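Local structure of N-acetyl-beta-D glucosaminidase (Rhizomucor miehei CAU432, 4ZM6) at residues K571-L574 with G575-A579; H773-H776 with E777-D781; F460-R463 with M464-A468; V375-R378 with K379-L382. The protein probably hydrolyses terminal N-acetyl-beta-D-glucosamine residues as a family 3 glycosidase and, through a GCN5-related region that binds acetyl-CoA, acetylates glucosamine. All coordinates share one frame; numbering follows the deposited sequence.

Going from the N terminus, contact 4 (375-382) comes first, where strand 373-377 of a six-stranded mixed sheet runs out into a turn. Contact 3 (460-468) follows, on helix 459-471 of the same alpha/beta unit, its centre about 19 Å from that of contact 4. Contact 1 (571-579) lies on helix 569-577 of the first acetyltransferase region, and contact 2 (773-781) in a loop of the second. All four are local and in series, so none nests within or crosses another. Contacts 1 and 2 touch: Leu574 and Arg578 pack on Tyr778, tying the two acetyltransferase regions together, whereas contact 3 lies about 61 Å from contact 1, centre to centre.

Contact 1: residues K571-L574 with G575-A579; sequences KINL and GLQRA
Gln577 folds back toward Asn573, one helical turn earlier, and each of its atoms from CB to OE1 can be placed against that residue. Gln577 CB rests 3.3 Å from Asn573 O, the carbonyl that also accepts Gln577 N at 2.7 Å with an N-H...O angle of 167°. With CG anti to its own carbonyl carbon (chi1 -60°), Gln577 CG lies close to both Asn573 oxygens, 3.1 Å from O and 3.3 Å from OD1. The chain bends at chi2, which brings CD and OE1 beside the Asn573 amide. The two amide planes are only 19° apart, yet Gln577 OE1 and Asn573 OD1, 3.5 Å from each other, are both acceptors and make no bond.

The next pairs are apolar. Ile572 CG2 meets Leu576 CD1 at 3.8 Å, the two side chains lying alongside. Leu574 CD1 touches the aliphatic CG of Arg578 at 3.7 Å. Ile572 packs on Trp557 of helix 546-561, while Leu576 reaches Phe597 and Ala599 of strand 594-605. Gly575 N to Lys571 O, Leu576 N to Ile572 O and Arg578 N to Leu574 O complete the i to i+4 bonding of an alpha helix, here one packed against the central sheet of the acetyl-CoA-binding GNAT fold.

Contact 2: residues H773-H776 with E777-D781; sequences HVSH and EYRSD
His776 and Tyr778 form an offset edge-to-face aromatic pair, the imidazole edge turned toward the phenol face. Their centroids are 5.3 Å apart and the planes meet at 62°. His776 CE1 makes the near approach, 3.6 Å from Tyr778 CD2, and the two side chains run alongside each other. On the same imidazole, ND1 accepts a weak hydrogen bond from Tyr778 N at 3.3 Å. A chi1 of -161° carries the His776 ring toward the following peptides, so that one histidine can meet both the backbone and the ring of Tyr778.

The pair sits on a type I beta turn from His776 to Arg779, closed by Arg779 N and His776 O at 3.0 Å. Beyond the turn, Arg779 grips Asp781 side-on: NE meets OD1, and NH2 meets OD2 at 2.9 Å in a salt bridge. Both carboxylate oxygens are approached from above their plane. Arg779 NH1 adds salt bridges to Asp747 and Asp750, so three carboxylates gather round the guanidinium and would probably favour its positive charge. The same two aspartates hold the start of the turn, Asp747 OD2 accepting His776 N and Asp750 OD2 bonding to Ser775 OG.

The loop joins strands 763-771 and 794-802 of the second acetyltransferase region. His776 and Arg779 lie against Leu745 of helix 736-745, while Tyr778 and Ser780 pack on Leu574 of helix 569-577.

Contact 3: residues F460-R463 with M464-A468; sequences FQVR and MVQQA
Val462 and Gln466 supply the plainest side-chain pairing of this stretch of helix, in which Arg463, Met464 and Val462 have the most surface buried by the contact. Val462 CG1 reaches Gln466 CD at 3.7 Å, and the two side chains lie next to each other, pointing the same way. Gln466 extends beyond CG, which brings its amide alongside the valine methyl. In the backbone of the same pair, Val462 O accepts Gln466 N at 2.9 Å, and Gln466 CG sits 3.2 Å from that Val462 oxygen.

In Arg463 the backbone does much of the work. Its carbonyl O receives Gln467 N at 2.7 Å with an N-H...O angle of 157°, and Gln467 CB comes within 3.2 Å of the same Arg463 O, so that both the amide and the first side-chain carbon of the later residue close on one oxygen.

Met464 is gripped through its first atoms. Its N donates to Phe460 O at 3.1 Å with an N-H...O angle of 164°, and Met464 CB lies 3.5 Å from both Phe460 O and Gln461 O. A chi1 of -171°, followed by bends at chi2 and chi3, leads the thioether away from the preceding turn.

The helix 459-471 is the crossover of a beta-alpha-beta unit between the parallel strands 447-452 and 475-479. Val465 and Ala468 face Ile450 of the first strand, and Gln461 OE1 accepts the backbone N of Ala453. Met464 and Gln461 pack on Tyr431 of strand 426-431.

Contact 4: residues V375-R378 with K379-L382; sequences VTNR and KNTL
The side-chain amide of Asn377 pairs with the backbone of Leu382, five residues on, through two hydrogen bonds that run in opposite senses. Asn377 ND2 donates to Leu382 O at 2.8 Å with an N-H...O angle of 167°, and that oxygen lies almost in the amide plane. In return Asn377 OD1 accepts Leu382 N at 3.2 Å, the donor tilted 22° from the carbonyl plane. Both ends of the amide are thus engaged by one residue, which supports the modelled orientation of the amide. Turned away from Asn377 N by a chi1 of -165°, the group swings across the turn toward Leu382, whose CB also comes within 3.5 Å of Asn377 ND2.

The backbone in between is a type I beta turn from Asn377 to Asn380, closed by Asn380 N and Asn377 O at 3.1 Å. It follows strand 373-377 of the six-stranded mixed sheet, which runs antiparallel to strand 494-497. Val375 and Thr376 of strand 373-377 both pair with Tyr495 of strand 494-497, a classic beta bulge.

Arg378, at the second position of the turn, sends its side chain away from the segment 379-382. Its NH1 forms a salt bridge with Asp532, NE another with Asp493, and NH2 bonds to the carbonyl O of Pro490.

Contact 1: residues K571-L574 with G575-A579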
# COMPACT_ATOMS: atom_id res chain seq x y z
N LYS A 571 13.89 -14.71 24.55
CA LYS A 571 13.88 -13.34 25.08
C LYS A 571 13.77 -12.31 23.95
O LYS A 571 13.00 -11.36 24.03
CB LYS A 571 15.13 -13.08 25.92
CG LYS A 571 15.22 -13.93 27.18
CD LYS A 571 14.07 -13.65 28.14
CE LYS A 571 13.86 -14.80 29.11
NZ LYS A 571 12.70 -14.52 30.01
N ILE A 572 14.54 -12.53 22.89
CA ILE A 572 14.44 -11.69 21.70
C ILE A 572 12.99 -11.72 21.20
O ILE A 572 12.38 -10.67 20.99
CB ILE A 572 15.43 -12.15 20.60
CG1 ILE A 572 16.87 -11.86 21.04
CG2 ILE A 572 15.15 -11.47 19.27
CD1 ILE A 572 17.94 -12.58 20.24
N ASN A 573 12.44 -12.92 21.06
CA ASN A 573 11.07 -13.09 20.59
C ASN A 573 10.06 -12.38 21.49
O ASN A 573 9.12 -11.74 21.02
CB ASN A 573 10.72 -14.57 20.47
CG ASN A 573 9.38 -14.81 19.81
OD1 ASN A 573 9.21 -14.59 18.61
ND2 ASN A 573 8.42 -15.28 20.59
N LEU A 574 10.27 -12.47 22.80
CA LEU A 574 9.42 -11.77 23.75
C LEU A 574 9.47 -10.25 23.51
O LEU A 574 8.42 -9.62 23.32
CB LEU A 574 9.86 -12.09 25.18
CG LEU A 574 9.09 -11.42 26.32
CD1 LEU A 574 7.64 -11.89 26.37
CD2 LEU A 574 9.78 -11.68 27.64
N GLY A 575 10.68 -9.70 23.52
CA GLY A 575 10.90 -8.28 23.23
C GLY A 575 10.12 -7.89 22.00
O GLY A 575 9.35 -6.93 22.02
N LEU A 576 10.28 -8.66 20.92
CA LEU A 576 9.72 -8.30 19.61
C LEU A 576 8.22 -8.52 19.47
O LEU A 576 7.51 -7.64 18.98
CB LEU A 576 10.46 -9.03 18.50
CG LEU A 576 11.96 -8.70 18.39
CD1 LEU A 576 12.61 -9.53 17.29
CD2 LEU A 576 12.19 -7.21 18.16
N GLN A 577 7.72 -9.67 19.91
CA GLN A 577 6.30 -9.98 19.73
C GLN A 577 5.37 -9.12 20.60
O GLN A 577 4.25 -8.86 20.21
CB GLN A 577 6.04 -11.48 19.96
CG GLN A 577 6.80 -12.42 19.03
CD GLN A 577 6.85 -11.93 17.59
OE1 GLN A 577 7.93 -11.77 17.01
NE2 GLN A 577 5.68 -11.70 17.00
N ARG A 578 5.86 -8.66 21.75
CA ARG A 578 5.05 -7.85 22.68
C ARG A 578 5.02 -6.35 22.36
O ARG A 578 4.27 -5.59 22.97
CB ARG A 578 5.54 -8.04 24.12
CG ARG A 578 5.37 -9.45 24.68
CD ARG A 578 3.91 -9.84 24.92
NE ARG A 578 3.23 -9.00 25.92
CZ ARG A 578 2.06 -9.30 26.49
NH1 ARG A 578 1.41 -10.42 26.19
NH2 ARG A 578 1.52 -8.48 27.38
N ALA A 579 5.86 -5.92 21.41
CA ALA A 579 5.91 -4.51 21.03
C ALA A 579 4.56 -4.04 20.52
O ALA A 579 3.94 -4.73 19.72
CB ALA A 579 6.97 -4.29 19.96

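Contact 2: residues H773-H776 with E777-D781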
# COMPACT_ATOMS: atom_id res chain seq x y z
N HIS A 773 11.05 -16.86 36.68
CA HIS A 773 10.22 -18.05 36.94
C HIS A 773 9.05 -17.86 37.92
O HIS A 773 8.37 -18.83 38.25
CB HIS A 773 11.06 -19.25 37.35
CG HIS A 773 12.13 -19.60 36.36
ND1 HIS A 773 11.90 -19.62 35.00
CD2 HIS A 773 13.43 -19.94 36.54
CE1 HIS A 773 13.02 -19.96 34.38
NE2 HIS A 773 13.96 -20.16 35.29
N VAL A 774 8.82 -16.64 38.37
CA VAL A 774 7.70 -16.35 39.27
C VAL A 774 6.72 -15.42 38.57
O VAL A 774 5.52 -15.70 38.50
CB VAL A 774 8.20 -15.74 40.59
CG1 VAL A 774 7.04 -15.23 41.44
CG2 VAL A 774 9.04 -16.75 41.35
N SER A 775 7.23 -14.30 38.06
CA SER A 775 6.45 -13.39 37.24
C SER A 775 6.00 -14.04 35.93
O SER A 775 6.61 -15.00 35.47
CB SER A 775 7.28 -12.13 36.96
OG SER A 775 7.82 -11.60 38.16
N HIS A 776 4.95 -13.50 35.33
CA HIS A 776 4.35 -14.07 34.12
C HIS A 776 5.38 -14.17 33.01
O HIS A 776 6.30 -13.37 32.95
CB HIS A 776 3.16 -13.21 33.66
CG HIS A 776 2.22 -13.91 32.73
ND1 HIS A 776 2.28 -13.76 31.36
CD2 HIS A 776 1.18 -14.74 32.97
CE1 HIS A 776 1.33 -14.48 30.79
NE2 HIS A 776 0.64 -15.08 31.75
N GLU A 777 5.23 -15.16 32.14
CA GLU A 777 6.21 -15.40 31.06
C GLU A 777 6.33 -14.24 30.06
O GLU A 777 7.35 -14.11 29.39
CB GLU A 777 5.91 -16.71 30.33
CG GLU A 777 4.63 -16.70 29.50
CD GLU A 777 4.43 -17.96 28.67
OE1 GLU A 777 5.32 -18.84 28.67
OE2 GLU A 777 3.36 -18.07 28.02
N TYR A 778 5.29 -13.41 29.97
CA TYR A 778 5.31 -12.23 29.09
C TYR A 778 5.83 -10.96 29.78
O TYR A 778 5.68 -9.86 29.25
CB TYR A 778 3.92 -11.95 28.48
CG TYR A 778 3.38 -13.07 27.60
CD1 TYR A 778 4.24 -13.90 26.88
CD2 TYR A 778 2.01 -13.28 27.47
CE1 TYR A 778 3.75 -14.92 26.08
CE2 TYR A 778 1.52 -14.30 26.66
CZ TYR A 778 2.40 -15.11 25.97
OH TYR A 778 1.94 -16.12 25.16
N ARG A 779 6.46 -11.11 30.94
CA ARG A 779 7.12 -9.99 31.59
C ARG A 779 8.54 -9.88 31.05
O ARG A 779 9.31 -10.84 31.09
CB ARG A 779 7.13 -10.17 33.11
CG ARG A 779 5.75 -10.14 33.73
CD ARG A 779 5.21 -8.72 33.87
NE ARG A 779 5.99 -7.92 34.81
CZ ARG A 779 5.96 -8.03 36.14
NH1 ARG A 779 5.18 -8.93 36.74
NH2 ARG A 779 6.73 -7.25 36.89
N SER A 780 8.87 -8.71 30.52
CA SER A 780 10.19 -8.45 29.94
C SER A 780 11.01 -7.52 30.84
O SER A 780 12.02 -6.98 30.39
CB SER A 780 10.03 -7.85 28.55
OG SER A 780 9.05 -6.82 28.54
N ASP A 781 10.59 -7.36 32.10
CA ASP A 781 11.33 -6.56 33.09
C ASP A 781 12.81 -6.95 33.10
O ASP A 781 13.70 -6.11 32.98
CB ASP A 781 10.77 -6.75 34.51
CG ASP A 781 9.31 -6.32 34.65
OD1 ASP A 781 8.52 -6.57 33.72
OD2 ASP A 781 8.95 -5.75 35.70

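Contact 3: residues F460-R463 with M464-A468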
# COMPACT_ATOMS: atom_id res chain seq x y z
N PHE A 460 24.25 21.79 -29.84
CA PHE A 460 25.69 22.05 -29.99
C PHE A 460 26.54 21.20 -29.04
O PHE A 460 27.65 20.79 -29.38
CB PHE A 460 26.03 23.55 -29.89
CG PHE A 460 26.01 24.11 -28.49
CD1 PHE A 460 24.84 24.62 -27.94
CD2 PHE A 460 27.18 24.15 -27.73
CE1 PHE A 460 24.82 25.15 -26.66
CE2 PHE A 460 27.17 24.68 -26.45
CZ PHE A 460 25.99 25.18 -25.91
N GLN A 461 25.97 20.91 -27.86
CA GLN A 461 26.62 20.06 -26.87
C GLN A 461 26.69 18.60 -27.32
O GLN A 461 27.70 17.93 -27.11
CB GLN A 461 25.87 20.13 -25.53
CG GLN A 461 25.80 21.51 -24.91
CD GLN A 461 25.07 21.49 -23.58
OE1 GLN A 461 25.24 20.56 -22.79
NE2 GLN A 461 24.25 22.51 -23.33
N VAL A 462 25.62 18.12 -27.94
CA VAL A 462 25.60 16.75 -28.44
C VAL A 462 26.66 16.54 -29.51
O VAL A 462 27.33 15.51 -29.52
CB VAL A 462 24.21 16.35 -28.98
CG1 VAL A 462 24.26 14.96 -29.63
CG2 VAL A 462 23.17 16.37 -27.86
N ARG A 463 26.81 17.53 -30.40
CA ARG A 463 27.81 17.47 -31.47
C ARG A 463 29.22 17.49 -30.89
O ARG A 463 30.08 16.69 -31.28
CB ARG A 463 27.62 18.62 -32.46
CG ARG A 463 26.31 18.59 -33.22
CD ARG A 463 26.25 19.67 -34.29
NE ARG A 463 24.88 20.14 -34.51
CZ ARG A 463 24.35 21.27 -34.04
NH1 ARG A 463 25.08 22.15 -33.35
NH2 ARG A 463 23.08 21.56 -34.30
N MET A 464 29.46 18.40 -29.95
CA MET A 464 30.73 18.48 -29.24
C MET A 464 31.13 17.13 -28.64
O MET A 464 32.27 16.69 -28.80
CB MET A 464 30.65 19.52 -28.12
CG MET A 464 31.99 19.84 -27.46
SD MET A 464 33.13 20.68 -28.57
CE MET A 464 34.10 19.30 -29.18
N VAL A 465 30.20 16.48 -27.96
CA VAL A 465 30.47 15.21 -27.29
C VAL A 465 30.68 14.08 -28.31
O VAL A 465 31.56 13.24 -28.13
CB VAL A 465 29.34 14.84 -26.30
CG1 VAL A 465 29.49 13.42 -25.77
CG2 VAL A 465 29.31 15.82 -25.13
N GLN A 466 29.86 14.05 -29.36
CA GLN A 466 30.00 13.07 -30.44
C GLN A 466 31.31 13.24 -31.18
O GLN A 466 31.94 12.25 -31.58
CB GLN A 466 28.86 13.21 -31.45
CG GLN A 466 27.54 12.62 -30.98
CD GLN A 466 26.39 12.96 -31.91
OE1 GLN A 466 26.38 14.01 -32.56
NE2 GLN A 466 25.39 12.09 -31.96
N GLN A 467 31.71 14.49 -31.39
CA GLN A 467 32.98 14.80 -32.02
C GLN A 467 34.13 14.26 -31.17
O GLN A 467 34.95 13.48 -31.64
CB GLN A 467 33.13 16.32 -32.22
CG GLN A 467 34.38 16.75 -32.99
CD GLN A 467 34.58 18.26 -33.04
OE1 GLN A 467 35.60 18.75 -33.55
NE2 GLN A 467 33.61 19.02 -32.52
N ALA A 468 34.15 14.67 -29.90
CA ALA A 468 35.22 14.28 -28.97
C ALA A 468 35.29 12.77 -28.77
O ALA A 468 36.37 12.22 -28.58
CB ALA A 468 35.03 14.98 -27.64

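Contact 4: residues V375-R378 with K379-L382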
# COMPACT_ATOMS: atom_id res chain seq x y z
N VAL A 375 27.54 6.58 -14.03
CA VAL A 375 26.47 5.87 -14.72
C VAL A 375 27.05 4.79 -15.64
O VAL A 375 26.56 3.66 -15.67
CB VAL A 375 25.60 6.86 -15.52
CG1 VAL A 375 24.47 6.13 -16.24
CG2 VAL A 375 25.05 7.93 -14.60
N THR A 376 28.08 5.14 -16.41
CA THR A 376 28.80 4.14 -17.18
C THR A 376 30.29 4.36 -17.05
O THR A 376 30.75 5.46 -16.76
CB THR A 376 28.40 4.13 -18.68
OG1 THR A 376 28.70 5.39 -19.28
CG2 THR A 376 26.91 3.83 -18.84
N ASN A 377 31.04 3.28 -17.25
CA ASN A 377 32.48 3.29 -17.10
C ASN A 377 33.02 2.02 -17.76
O ASN A 377 33.70 1.20 -17.14
CB ASN A 377 32.85 3.35 -15.61
CG ASN A 377 34.30 3.72 -15.37
OD1 ASN A 377 35.01 4.19 -16.27
ND2 ASN A 377 34.75 3.53 -14.15
N ARG A 378 32.67 1.87 -19.04
CA ARG A 378 32.97 0.65 -19.81
C ARG A 378 34.47 0.32 -19.92
O ARG A 378 34.83 -0.85 -19.92
CB ARG A 378 32.35 0.74 -21.21
CG ARG A 378 31.02 -0.01 -21.36
CD ARG A 378 29.79 0.88 -21.38
NE ARG A 378 29.69 1.64 -22.63
CZ ARG A 378 28.61 2.32 -23.05
NH1 ARG A 378 27.49 2.34 -22.33
NH2 ARG A 378 28.66 2.97 -24.20
N LYS A 379 35.32 1.35 -20.01
CA LYS A 379 36.77 1.15 -20.12
C LYS A 379 37.51 1.34 -18.79
O LYS A 379 38.74 1.39 -18.78
CB LYS A 379 37.36 2.12 -21.14
CG LYS A 379 36.62 2.21 -22.47
CD LYS A 379 36.79 0.96 -23.32
CE LYS A 379 36.91 1.31 -24.79
NZ LYS A 379 37.14 0.12 -25.65
N ASN A 380 36.78 1.47 -17.69
CA ASN A 380 37.38 1.79 -16.38
C ASN A 380 38.27 3.04 -16.39
O ASN A 380 39.23 3.12 -15.63
CB ASN A 380 38.14 0.59 -15.81
CG ASN A 380 37.21 -0.51 -15.33
OD1 ASN A 380 36.67 -0.43 -14.23
ND2 ASN A 380 37.04 -1.54 -16.14
N THR A 381 37.92 4.00 -17.25
CA THR A 381 38.60 5.29 -17.30
C THR A 381 38.61 5.94 -15.92
O THR A 381 39.64 6.45 -15.47
CB THR A 381 37.89 6.23 -18.30
OG1 THR A 381 37.78 5.58 -19.57
CG2 THR A 381 38.66 7.54 -18.46
N LEU A 382 37.46 5.91 -15.25
CA LEU A 382 37.34 6.40 -13.88
C LEU A 382 37.71 5.29 -12.91
O LEU A 382 37.33 4.14 -13.11
CB LEU A 382 35.91 6.83 -13.56
CG LEU A 382 35.32 8.05 -14.28
CD1 LEU A 382 33.93 8.32 -13.71
CD2 LEU A 382 36.22 9.27 -14.13